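Local coordinates for N-(5'-phosphoribosyl)anthranilate isomerase (Thermococcus kodakarensis, PDB 5LHF), which catalyses the isomerisation of N-(5-phospho-beta-D-ribosyl)anthranilate to 1-(2-carboxyphenylamino)-1-deoxy-D-ribulose 5-phosphate, the third step from chorismate to tryptophan, at residues V99-A104 against Y128-I133; I55-T60 against T74-I79. One frame throughout, in Å; residues are numbered along the deposited sequence.

How the contacts relate
Both contacts close a beta-alpha-beta unit of the same eight-stranded TIM barrel, joining parallel neighbours in its sheet. Contact 2 pairs strands 55-59 and 78-81 and is buried; contact 1 pairs strands 100-106 and 132-136 and is only partly so, with Asp131 exposed at its border. Strands 78-81 and 100-106 are themselves neighbours, so the two contacts adjoin: Ser100 N lies 2.9 Å from Glu77 O, a probable hydrogen bond. The chemistry differs. Contact 1 has two sound backbone hydrogen bonds, a weak third and a lysine lying over a tyrosine, whereas contact 2 has a single direct hydrogen bond, a water bridge and an oblique pair of tyrosines, Tyr56 buried and Tyr78 partly exposed.

Contact 1 (V99-A104 against Y128-I133)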
ATOM      1  N   VAL A  99       7.090  15.135   3.028  1.00 25.40           N
ATOM      2  CA  VAL A  99       6.526  13.799   3.193  1.00 24.22           C
ATOM      3  C   VAL A  99       7.257  12.810   2.292  1.00 21.42           C
ATOM      4  O   VAL A  99       7.791  13.166   1.235  1.00 23.77           O
ATOM      5  CB  VAL A  99       5.003  13.800   2.925  1.00 11.96           C
ATOM      6  CG1 VAL A  99       4.275  14.679   3.945  1.00 10.72           C
ATOM      7  CG2 VAL A  99       4.680  14.230   1.498  1.00 15.54           C
ATOM      8  N   SER A 100       7.305  11.548   2.729  1.00 20.67           N
ATOM      9  CA  SER A 100       7.758  10.443   1.891  1.00 22.89           C
ATOM     10  C   SER A 100       6.537   9.850   1.215  1.00 15.31           C
ATOM     11  O   SER A 100       5.466   9.792   1.821  1.00 22.08           O
ATOM     12  CB  SER A 100       8.465   9.364   2.719  1.00 23.27           C
ATOM     13  OG  SER A 100       9.425   9.958   3.571  1.00 41.99           O
ATOM     14  N   VAL A 101       6.685   9.416  -0.035  1.00 18.95           N
ATOM     15  CA  VAL A 101       5.534   9.018  -0.836  1.00 18.66           C
ATOM     16  C   VAL A 101       5.653   7.563  -1.264  1.00 14.56           C
ATOM     17  O   VAL A 101       6.702   7.133  -1.767  1.00 15.84           O
ATOM     18  CB  VAL A 101       5.351   9.918  -2.070  1.00 16.07           C
ATOM     19  CG1 VAL A 101       4.096   9.495  -2.832  1.00 12.59           C
ATOM     20  CG2 VAL A 101       5.269  11.376  -1.643  1.00 13.30           C
ATOM     21  N   MET A 102       4.569   6.813  -1.070  1.00 15.18           N
ATOM     22  CA  MET A 102       4.359   5.538  -1.743  1.00 18.26           C
ATOM     23  C   MET A 102       3.231   5.755  -2.740  1.00 20.15           C
ATOM     24  O   MET A 102       2.145   6.204  -2.364  1.00 16.71           O
ATOM     25  CB  MET A 102       4.040   4.417  -0.751  1.00 13.10           C
ATOM     26  CG  MET A 102       3.649   3.052  -1.394  1.00 15.59           C
ATOM     27  SD  MET A 102       4.217   1.564  -0.516  1.00 17.60           S
ATOM     28  CE  MET A 102       3.568   1.874   1.126  1.00 16.88           C
ATOM     29  N   LYS A 103       3.501   5.505  -4.016  1.00 16.03           N
ATOM     30  CA  LYS A 103       2.493   5.679  -5.048  1.00 19.42           C
ATOM     31  C   LYS A 103       1.904   4.322  -5.405  1.00 21.03           C
ATOM     32  O   LYS A 103       2.646   3.375  -5.669  1.00 17.49           O
ATOM     33  CB  LYS A 103       3.094   6.339  -6.290  1.00 23.83           C
ATOM     34  CG  LYS A 103       2.137   6.423  -7.466  1.00 24.87           C
ATOM     35  CD  LYS A 103       1.291   7.693  -7.462  1.00 24.98           C
ATOM     36  CE  LYS A 103       0.548   7.821  -8.792  1.00 32.19           C
ATOM     37  NZ  LYS A 103      -0.602   6.887  -8.893  1.00 37.10           N
ATOM     38  N   ALA A 104       0.579   4.233  -5.419  1.00 17.52           N
ATOM     39  CA  ALA A 104      -0.121   3.014  -5.807  1.00 18.64           C
ATOM     40  C   ALA A 104      -0.517   3.063  -7.279  1.00 22.21           C
ATOM     41  O   ALA A 104      -1.016   4.080  -7.769  1.00 23.60           O
ATOM     42  CB  ALA A 104      -1.357   2.807  -4.925  1.00 15.53           C
ATOM     43  N   TYR A 128       7.294   9.187 -12.089  1.00 30.03           N
ATOM     44  CA  TYR A 128       7.231   9.630 -10.705  1.00 29.56           C
ATOM     45  C   TYR A 128       8.588   9.500 -10.027  1.00 33.50           C
ATOM     46  O   TYR A 128       9.413   8.653 -10.389  1.00 33.69           O
ATOM     47  CB  TYR A 128       6.181   8.828  -9.916  1.00 30.68           C
ATOM     48  CG  TYR A 128       4.759   9.166 -10.294  1.00 29.30           C
ATOM     49  CD1 TYR A 128       4.025  10.088  -9.553  1.00 24.71           C
ATOM     50  CD2 TYR A 128       4.154   8.589 -11.402  1.00 24.06           C
ATOM     51  CE1 TYR A 128       2.724  10.413  -9.899  1.00 26.22           C
ATOM     52  CE2 TYR A 128       2.850   8.913 -11.759  1.00 28.30           C
ATOM     53  CZ  TYR A 128       2.142   9.829 -11.001  1.00 28.70           C
ATOM     54  OH  TYR A 128       0.848  10.159 -11.328  1.00 32.22           O
ATOM     55  N   GLU A 129       8.804  10.351  -9.031  1.00 32.21           N
ATOM     56  CA  GLU A 129       9.940  10.256  -8.120  1.00 33.36           C
ATOM     57  C   GLU A 129       9.363  10.025  -6.729  1.00 35.88           C
ATOM     58  O   GLU A 129       8.922  10.973  -6.071  1.00 30.58           O
ATOM     59  CB  GLU A 129      10.804  11.516  -8.167  1.00 40.87           C
ATOM     60  CG  GLU A 129      11.186  11.977  -9.571  1.00 56.12           C
ATOM     61  CD  GLU A 129      11.403  13.470  -9.659  1.00 67.39           C
ATOM     62  OE1 GLU A 129      10.555  14.157 -10.267  1.00 68.01           O
ATOM     63  OE2 GLU A 129      12.415  13.963  -9.120  1.00 71.10           O
ATOM     64  N   VAL A 130       9.350   8.769  -6.279  1.00 31.86           N
ATOM     65  CA  VAL A 130       8.731   8.409  -5.010  1.00 31.24           C
ATOM     66  C   VAL A 130       9.621   7.421  -4.273  1.00 28.81           C
ATOM     67  O   VAL A 130      10.482   6.760  -4.860  1.00 31.21           O
ATOM     68  CB  VAL A 130       7.312   7.826  -5.200  1.00 27.64           C
ATOM     69  CG1 VAL A 130       6.344   8.946  -5.544  1.00 22.90           C
ATOM     70  CG2 VAL A 130       7.309   6.775  -6.302  1.00 29.16           C
ATOM     71  N   ASP A 131       9.422   7.356  -2.954  1.00 26.00           N
ATOM     72  CA  ASP A 131      10.182   6.419  -2.138  1.00 29.72           C
ATOM     73  C   ASP A 131       9.827   4.983  -2.500  1.00 29.53           C
ATOM     74  O   ASP A 131      10.707   4.118  -2.574  1.00 23.43           O
ATOM     75  CB  ASP A 131       9.922   6.689  -0.653  1.00 33.41           C
ATOM     76  CG  ASP A 131      10.852   5.894   0.272  1.00 35.98           C
ATOM     77  OD1 ASP A 131      12.082   5.948   0.072  1.00 38.41           O
ATOM     78  OD2 ASP A 131      10.348   5.211   1.199  1.00 30.72           O
ATOM     79  N   LYS A 132       8.545   4.711  -2.749  1.00 26.00           N
ATOM     80  CA  LYS A 132       8.086   3.335  -2.867  1.00 24.32           C
ATOM     81  C   LYS A 132       6.996   3.228  -3.919  1.00 22.20           C
ATOM     82  O   LYS A 132       6.196   4.148  -4.108  1.00 20.77           O
ATOM     83  CB  LYS A 132       7.560   2.785  -1.531  1.00 26.45           C
ATOM     84  CG  LYS A 132       8.634   2.409  -0.519  1.00 31.06           C
ATOM     85  CD  LYS A 132       8.034   1.576   0.615  1.00 36.42           C
ATOM     86  CE  LYS A 132       9.015   1.345   1.765  1.00 37.01           C
ATOM     87  NZ  LYS A 132      10.016   0.285   1.492  1.00 39.84           N
ATOM     88  N   ILE A 133       6.970   2.075  -4.582  1.00 20.93           N
ATOM     89  CA  ILE A 133       6.005   1.742  -5.622  1.00 18.29           C
ATOM     90  C   ILE A 133       5.126   0.618  -5.097  1.00 13.09           C
ATOM     91  O   ILE A 133       5.634  -0.456  -4.746  1.00 17.64           O
ATOM     92  CB  ILE A 133       6.705   1.299  -6.918  1.00 18.64           C
ATOM     93  CG1 ILE A 133       7.524   2.441  -7.529  1.00 22.07           C
ATOM     94  CG2 ILE A 133       5.705   0.713  -7.907  1.00 21.20           C
ATOM     95  CD1 ILE A 133       6.699   3.590  -7.970  1.00 29.98           C
TER
HETATM   96  O   HOH W   1      -0.837   7.704 -11.987  1.00 58.51           O
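Val101 and Lys103 meet Val130 and Lys132 across two parallel strands of a TIM barrel, 100-106 and 132-136, the ends of one beta-alpha-beta unit. The backbone bonds come first. Val101 O accepts from Lys132 N (3.2 Å), which lies in the carbonyl plane, and weakly from Asp131 N (3.0 Å). Farther along the strands, Lys103 N donates to Lys132 O at 3.0 Å, and the CA-H of Met102 points to that same oxygen.

Apolar contacts lie on each side of the strand pair. Toward helix 87-97, Val101 CG1 touches Val130 CG1 at 3.6 Å. Inside the barrel, Met102 SD rests 3.7 Å from Lys132 CB, with Tyr56 touching both side chains.

The third kind is lysine over aromatic. Lys103 has CG anti to its backbone N (chi1 174°), then bends, and its CD makes a CH-pi contact over the face of the Tyr128 ring, toward the rim. Lys103 NZ donates to Ala104 O beside it and to Ser83 O outside the two segments; Tyr128 OH hydrogen-bonds to Met85 O. A water links NZ, weakly, to OH, while CE of Lys103 sits over the ring 3.4 Å from Tyr128 CZ.

Contact 2 (I55-T60 against T74-I79); sequences IYLVST and TGAEYI
The carbonyl oxygen of Tyr78 is approached twice from the facing strand: Leu57 N donates to it at 2.9 Å in a nearly straight bond (174° at the hydrogen), and Tyr56 CA points its hydrogen at it from farther off. The donor nitrogen stands above the carbonyl plane. This is the one direct hydrogen bond between segments 55-60 and 74-79; where they begin to pair, a water bridges strand residue Ile55 and loop residue Glu77, giving a hydrogen to Ile55 O (2.8 Å) and accepting one from Glu77 N (2.9 Å).

In the barrel interior Tyr56 carries the contact. With CG anti to its carbonyl carbon (chi1 -73°), its ring lies against Tyr78, whose CB sits over one face, 3.5 Å from Tyr56 CD2 in a CH-pi contact. Ile79 O approaches the ring edge near its plane. The two tyrosine rings are oblique, their planes at 55° and their centroids 5.1 Å apart. An alanine at Tyr56 would probably open a gap beside Tyr78 CB and leave Met102 and Lys132, which also touch this side chain, without that neighbour.

On the helix-facing side, Leu57 CD2 lies 3.6 Å from Thr74 OG1, and Leu57 CB packs 3.8 Å from Ala76 CB. Thr74 OG1 accepts from Ala76 N in an ST turn and also hydrogen-bonds to Ala70 O, which ties the turn to the end of helix 64-74.

Around this pair, strand 26-30 borders 55-59 on its other edge, helix 41-50 covers Leu57 and Thr74 through Ile48, and helix 64-74 covers Leu57 and Ile79 through Ala70 and Trp67 respectively.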
ATOM      1  N   ILE A  55       3.682   5.332   9.540  1.00  9.90           N
ATOM      2  CA  ILE A  55       2.256   5.170   9.287  1.00  7.88           C
ATOM      3  C   ILE A  55       1.871   6.053   8.104  1.00 18.78           C
ATOM      4  O   ILE A  55       2.028   7.282   8.152  1.00 15.43           O
ATOM      5  CB  ILE A  55       1.402   5.468  10.533  1.00  9.33           C
ATOM      6  CG1 ILE A  55      -0.096   5.348  10.206  1.00 17.81           C
ATOM      7  CG2 ILE A  55       1.769   6.821  11.174  1.00 14.51           C
ATOM      8  CD1 ILE A  55      -0.984   5.313  11.440  1.00 16.06           C
ATOM      9  N   TYR A  56       1.403   5.426   7.032  1.00 10.61           N
ATOM     10  CA  TYR A  56       1.024   6.166   5.835  1.00  7.75           C
ATOM     11  C   TYR A  56      -0.363   6.772   5.975  1.00  9.17           C
ATOM     12  O   TYR A  56      -1.299   6.102   6.414  1.00  9.60           O
ATOM     13  CB  TYR A  56       1.070   5.234   4.617  1.00  8.40           C
ATOM     14  CG  TYR A  56       2.485   4.902   4.215  1.00 11.77           C
ATOM     15  CD1 TYR A  56       3.202   3.904   4.871  1.00  9.80           C
ATOM     16  CD2 TYR A  56       3.103   5.597   3.192  1.00 10.33           C
ATOM     17  CE1 TYR A  56       4.511   3.619   4.514  1.00 17.17           C
ATOM     18  CE2 TYR A  56       4.382   5.329   2.824  1.00 12.53           C
ATOM     19  CZ  TYR A  56       5.092   4.336   3.475  1.00 15.06           C
ATOM     20  OH  TYR A  56       6.396   4.103   3.074  1.00 17.91           O
ATOM     21  N   LEU A  57      -0.491   8.043   5.587  1.00  6.51           N
ATOM     22  CA  LEU A  57      -1.800   8.647   5.345  1.00  8.10           C
ATOM     23  C   LEU A  57      -2.241   8.192   3.966  1.00 10.42           C
ATOM     24  O   LEU A  57      -1.663   8.618   2.960  1.00 11.79           O
ATOM     25  CB  LEU A  57      -1.716  10.170   5.422  1.00 10.21           C
ATOM     26  CG  LEU A  57      -3.043  10.946   5.434  1.00  9.93           C
ATOM     27  CD1 LEU A  57      -3.843  10.649   6.713  1.00 14.65           C
ATOM     28  CD2 LEU A  57      -2.787  12.453   5.290  1.00 14.02           C
ATOM     29  N   VAL A  58      -3.237   7.306   3.910  1.00  9.64           N
ATOM     30  CA  VAL A  58      -3.621   6.626   2.674  1.00  8.17           C
ATOM     31  C   VAL A  58      -4.880   7.278   2.119  1.00 11.15           C
ATOM     32  O   VAL A  58      -5.881   7.405   2.839  1.00  9.69           O
ATOM     33  CB  VAL A  58      -3.873   5.132   2.928  1.00  8.21           C
ATOM     34  CG1 VAL A  58      -4.249   4.443   1.634  1.00  7.60           C
ATOM     35  CG2 VAL A  58      -2.659   4.459   3.623  1.00  6.79           C
ATOM     36  N   SER A  59      -4.861   7.646   0.838  1.00  9.27           N
ATOM     37  CA  SER A  59      -6.050   8.290   0.290  1.00  9.61           C
ATOM     38  C   SER A  59      -6.078   8.234  -1.229  1.00 12.13           C
ATOM     39  O   SER A  59      -5.044   8.155  -1.903  1.00 13.29           O
ATOM     40  CB  SER A  59      -6.155   9.747   0.745  1.00  9.81           C
ATOM     41  OG  SER A  59      -7.401  10.308   0.326  1.00  9.59           O
ATOM     42  N   THR A  60      -7.294   8.339  -1.756  1.00 12.04           N
ATOM     43  CA  THR A  60      -7.528   8.499  -3.182  1.00 18.93           C
ATOM     44  C   THR A  60      -7.724   9.954  -3.575  1.00 13.85           C
ATOM     45  O   THR A  60      -8.068  10.225  -4.732  1.00 14.33           O
ATOM     46  CB  THR A  60      -8.751   7.691  -3.599  1.00 14.40           C
ATOM     47  OG1 THR A  60      -9.872   8.134  -2.827  1.00 15.53           O
ATOM     48  CG2 THR A  60      -8.512   6.205  -3.344  1.00 12.89           C
ATOM     49  N   THR A  74      -3.044  16.459   9.913  1.00 13.80           N
ATOM     50  CA  THR A  74      -2.649  15.198  10.537  1.00 17.09           C
ATOM     51  C   THR A  74      -1.185  15.134  10.956  1.00 19.89           C
ATOM     52  O   THR A  74      -0.825  14.262  11.754  1.00 21.02           O
ATOM     53  CB  THR A  74      -2.908  14.019   9.595  1.00 17.80           C
ATOM     54  OG1 THR A  74      -2.137  14.196   8.396  1.00 14.09           O
ATOM     55  CG2 THR A  74      -4.394  13.923   9.247  1.00 17.08           C
ATOM     56  N   GLY A  75      -0.328  15.985  10.413  1.00 18.21           N
ATOM     57  CA  GLY A  75       1.078  15.813  10.692  1.00 11.51           C
ATOM     58  C   GLY A  75       1.732  14.637  10.007  1.00 15.57           C
ATOM     59  O   GLY A  75       2.838  14.251  10.397  1.00 18.66           O
ATOM     60  N   ALA A  76       1.091  14.057   8.992  1.00 14.85           N
ATOM     61  CA  ALA A  76       1.632  12.861   8.350  1.00 15.74           C
ATOM     62  C   ALA A  76       3.036  13.109   7.820  1.00 14.07           C
ATOM     63  O   ALA A  76       3.330  14.168   7.266  1.00 17.46           O
ATOM     64  CB  ALA A  76       0.738  12.408   7.196  1.00 14.90           C
ATOM     65  N   GLU A  77       3.900  12.114   8.000  1.00 13.50           N
ATOM     66  CA  GLU A  77       5.252  12.061   7.472  1.00 10.41           C
ATOM     67  C   GLU A  77       5.335  11.214   6.208  1.00 13.98           C
ATOM     68  O   GLU A  77       6.266  11.373   5.405  1.00 16.57           O
ATOM     69  CB  GLU A  77       6.134  11.459   8.577  1.00 37.35           C
ATOM     70  CG  GLU A  77       6.307  12.345   9.803  1.00 47.66           C
ATOM     71  CD  GLU A  77       7.329  13.413   9.544  1.00 61.56           C
ATOM     72  OE1 GLU A  77       7.333  14.452  10.264  1.00 65.58           O
ATOM     73  OE2 GLU A  77       8.146  13.217   8.602  1.00 68.82           O
ATOM     74  N   TYR A  78       4.402  10.276   6.064  1.00 13.63           N
ATOM     75  CA  TYR A  78       4.316   9.329   4.959  1.00 12.34           C
ATOM     76  C   TYR A  78       2.935   9.433   4.347  1.00 17.83           C
ATOM     77  O   TYR A  78       1.945   9.519   5.074  1.00 11.43           O
ATOM     78  CB  TYR A  78       4.521   7.886   5.438  1.00  9.98           C
ATOM     79  CG  TYR A  78       5.900   7.641   5.989  1.00 16.98           C
ATOM     80  CD1 TYR A  78       6.922   7.163   5.166  1.00 20.72           C
ATOM     81  CD2 TYR A  78       6.188   7.887   7.326  1.00 18.88           C
ATOM     82  CE1 TYR A  78       8.191   6.941   5.664  1.00 18.45           C
ATOM     83  CE2 TYR A  78       7.447   7.668   7.830  1.00 19.60           C
ATOM     84  CZ  TYR A  78       8.444   7.200   6.995  1.00 21.81           C
ATOM     85  OH  TYR A  78       9.705   6.984   7.503  1.00 23.13           O
ATOM     86  N   ILE A  79       2.856   9.409   3.016  1.00 12.05           N
ATOM     87  CA  ILE A  79       1.563   9.408   2.350  1.00 11.51           C
ATOM     88  C   ILE A  79       1.559   8.325   1.284  1.00 14.14           C
ATOM     89  O   ILE A  79       2.586   8.019   0.665  1.00 14.02           O
ATOM     90  CB  ILE A  79       1.196  10.787   1.730  1.00 15.88           C
ATOM     91  CG1 ILE A  79       2.143  11.178   0.596  1.00 11.39           C
ATOM     92  CG2 ILE A  79       1.186  11.873   2.808  1.00 11.10           C
ATOM     93  CD1 ILE A  79       1.726  12.478  -0.117  1.00 15.65           C
TER
HETATM   94  O   HOH W   2       3.079   9.610   9.217  1.00 16.49           O